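Peptidoglycan-N-acetylmuramic acid deacetylase PdaA (Bacillus subtilis, PDB 1W1B) removes the acetyl group from N-acetylmuramic acid residues of peptidoglycan, a step toward the muramic delta-lactam of the spore cortex needed for germination. Local coordinates at residues S119-D124 with Q134-S139. Residues are numbered along the deposited sequence; the frame is centred on the assembly and turned at random.
With CD (cadmium ion), chain D; CD (cadmium ion), chain C.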
loop_
_atom_site.group_PDB
_atom_site.type_symbol
_atom_site.label_atom_id
_atom_site.label_comp_id
_atom_site.label_asym_id
_atom_site.label_seq_id
_atom_site.Cartn_x
_atom_site.Cartn_y
_atom_site.Cartn_z
ATOM N N SER A 119 -10.750 2.208 -2.106
ATOM C CA SER A 119 -12.218 2.403 -2.106
ATOM C C SER A 119 -12.639 3.869 -2.076
ATOM O O SER A 119 -11.926 4.729 -1.558
ATOM C CB SER A 119 -12.900 1.679 -0.939
ATOM O OG SER A 119 -12.791 2.447 0.240
ATOM N N PHE A 120 -13.819 4.148 -2.614
ATOM C CA PHE A 120 -14.293 5.520 -2.688
ATOM C C PHE A 120 -14.558 6.199 -1.354
ATOM O O PHE A 120 -14.019 7.280 -1.091
ATOM C CB PHE A 120 -15.549 5.623 -3.571
ATOM C CG PHE A 120 -15.807 7.019 -4.062
ATOM C CD1 PHE A 120 -16.560 7.912 -3.309
ATOM C CD2 PHE A 120 -15.190 7.481 -5.228
ATOM C CE1 PHE A 120 -16.687 9.250 -3.700
ATOM C CE2 PHE A 120 -15.310 8.816 -5.632
ATOM C CZ PHE A 120 -16.056 9.702 -4.865
ATOM N N HIS A 121 -15.378 5.573 -0.513
ATOM C CA HIS A 121 -15.713 6.164 0.776
ATOM C C HIS A 121 -14.944 5.578 1.942
ATOM O O HIS A 121 -15.200 5.946 3.081
ATOM C CB HIS A 121 -17.216 6.044 1.072
ATOM C CG HIS A 121 -18.093 6.722 0.069
ATOM N ND1 HIS A 121 -18.707 6.043 -0.963
ATOM C CD2 HIS A 121 -18.460 8.019 -0.063
ATOM C CE1 HIS A 121 -19.415 6.893 -1.684
ATOM N NE2 HIS A 121 -19.280 8.097 -1.160
ATOM N N HIS A 122 -14.009 4.673 1.668
ATOM C CA HIS A 122 -13.210 4.060 2.726
ATOM C C HIS A 122 -14.114 3.408 3.791
ATOM O O HIS A 122 -13.919 3.596 4.996
ATOM C CB HIS A 122 -12.302 5.120 3.369
ATOM C CG HIS A 122 -11.149 4.552 4.146
ATOM N ND1 HIS A 122 -11.165 4.413 5.517
ATOM C CD2 HIS A 122 -9.930 4.119 3.742
ATOM C CE1 HIS A 122 -10.008 3.923 5.926
ATOM N NE2 HIS A 122 -9.240 3.734 4.867
ATOM N N PRO A 123 -15.122 2.634 3.356
ATOM C CA PRO A 123 -16.014 1.981 4.324
ATOM C C PRO A 123 -15.451 0.622 4.743
ATOM O O PRO A 123 -14.433 0.169 4.217
ATOM C CB PRO A 123 -17.296 1.803 3.524
ATOM C CG PRO A 123 -16.731 1.390 2.169
ATOM C CD PRO A 123 -15.587 2.396 1.970
ATOM N N ASP A 124 -16.114 -0.012 5.700
ATOM C CA ASP A 124 -15.733 -1.348 6.119
ATOM C C ASP A 124 -16.463 -2.173 5.061
ATOM O O ASP A 124 -17.691 -2.262 5.078
ATOM C CB ASP A 124 -16.313 -1.688 7.491
ATOM C CG ASP A 124 -16.017 -3.124 7.900
ATOM O OD1 ASP A 124 -15.861 -3.994 7.017
ATOM O OD2 ASP A 124 -15.950 -3.393 9.109
ATOM N N GLN A 134 -18.682 -3.225 -5.633
ATOM C CA GLN A 134 -18.338 -2.924 -7.019
ATOM C C GLN A 134 -18.308 -1.419 -7.279
ATOM O O GLN A 134 -17.397 -0.910 -7.946
ATOM C CB GLN A 134 -19.351 -3.577 -7.982
ATOM C CG GLN A 134 -19.135 -3.206 -9.464
ATOM C CD GLN A 134 -20.183 -3.812 -10.402
ATOM O OE1 GLN A 134 -21.391 -3.628 -10.211
ATOM N NE2 GLN A 134 -19.720 -4.531 -11.423
ATOM N N ASP A 135 -19.311 -0.708 -6.763
ATOM C CA ASP A 135 -19.372 0.725 -6.983
ATOM C C ASP A 135 -18.301 1.445 -6.174
ATOM O O ASP A 135 -17.712 2.417 -6.642
ATOM C CB ASP A 135 -20.755 1.273 -6.642
ATOM C CG ASP A 135 -20.915 2.718 -7.075
ATOM O OD1 ASP A 135 -20.625 3.015 -8.249
ATOM O OD2 ASP A 135 -21.325 3.561 -6.262
ATOM N N GLU A 136 -18.047 0.962 -4.964
ATOM C CA GLU A 136 -17.019 1.552 -4.123
ATOM C C GLU A 136 -15.651 1.526 -4.823
ATOM O O GLU A 136 -14.887 2.482 -4.729
ATOM C CB GLU A 136 -16.917 0.800 -2.786
ATOM C CG GLU A 136 -17.882 1.296 -1.714
ATOM C CD GLU A 136 -17.682 2.766 -1.393
ATOM O OE1 GLU A 136 -16.518 3.206 -1.306
ATOM O OE2 GLU A 136 -18.686 3.484 -1.220
ATOM N N LEU A 137 -15.348 0.436 -5.528
ATOM C CA LEU A 137 -14.063 0.315 -6.205
ATOM C C LEU A 137 -14.040 0.951 -7.593
ATOM O O LEU A 137 -13.099 1.665 -7.933
ATOM C CB LEU A 137 -13.655 -1.160 -6.301
ATOM C CG LEU A 137 -13.709 -1.960 -4.986
ATOM C CD1 LEU A 137 -13.087 -3.342 -5.196
ATOM C CD2 LEU A 137 -12.966 -1.222 -3.888
ATOM N N ASP A 138 -15.069 0.707 -8.396
ATOM C CA ASP A 138 -15.086 1.273 -9.745
ATOM C C ASP A 138 -15.048 2.797 -9.765
ATOM O O ASP A 138 -14.345 3.386 -10.594
ATOM C CB ASP A 138 -16.320 0.797 -10.549
ATOM C CG ASP A 138 -16.403 1.458 -11.946
ATOM O OD1 ASP A 138 -17.269 2.342 -12.151
ATOM O OD2 ASP A 138 -15.589 1.109 -12.841
ATOM N N SER A 139 -15.797 3.429 -8.857
ATOM C CA SER A 139 -15.863 4.883 -8.815
ATOM C C SER A 139 -14.500 5.542 -8.590
ATOM O O SER A 139 -14.272 6.669 -9.040
ATOM C CB SER A 139 -16.901 5.348 -7.775
ATOM O OG SER A 139 -16.717 4.709 -6.524
HETATM CD CD CD D . -20.497 10.088 -2.254
HETATM CD CD CD C . -6.852 3.772 5.224
HETATM O O HOH W 1 -4.308 3.293 6.121
HETATM O O HOH W 2 -6.868 1.553 6.106
HETATM O O HOH W 3 -6.302 5.995 4.440
HETATM O O HOH W 4 -19.686 11.561 -4.340
#
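Glu136, on helix 130-148, reaches with its carboxylate to His121 in the loop 119-124 of the NodB homology domain, which follows strand 114-117 and carries the His-Ser/Thr-x-x-His metal-binding motif of family 4 carbohydrate esterases, here running from His118 to His122. Its chain is bent by the turn about CB-CG (chi2 -59°), which brings the carboxylate to the loop. OE1 accepts a hydrogen bond from the backbone N of His121 at 2.7 Å, nearly straight, while OE2 takes one from the ring ND1 of the same residue at 2.6 Å. Each oxygen uses its syn lone pair, so the carboxylate clamps His121 by main chain and ring together. The backbone is tied as well: Phe120 N donates to Glu136 O at 2.9 Å. Around this grip the packing is close, with Pro123 CD lying 3.5 Å from Glu136 OE1 and Leu137 CD2 resting 4.1 Å from Ser119 CB. Ser139 OG, hydrogen-bonded to Asp135 O, touches Phe120 CB at 3.3 Å, and Phe120 CD1 covers one face of the His121 imidazole. With an alanine at Glu136, His121 N and ND1 would probably lose the two oxygens of one carboxylate, the imidazole less firmly fixed in rotation.

His122 points away from the helix; with His118 it binds a cadmium ion, so the clamp probably steadies the backbone just before a metal ligand. The contact thins toward solvent at the outer edge of His121, where NE2 meets a second, water-bearing cadmium ion at 2.6 Å, the metal lying in the plane of the ring.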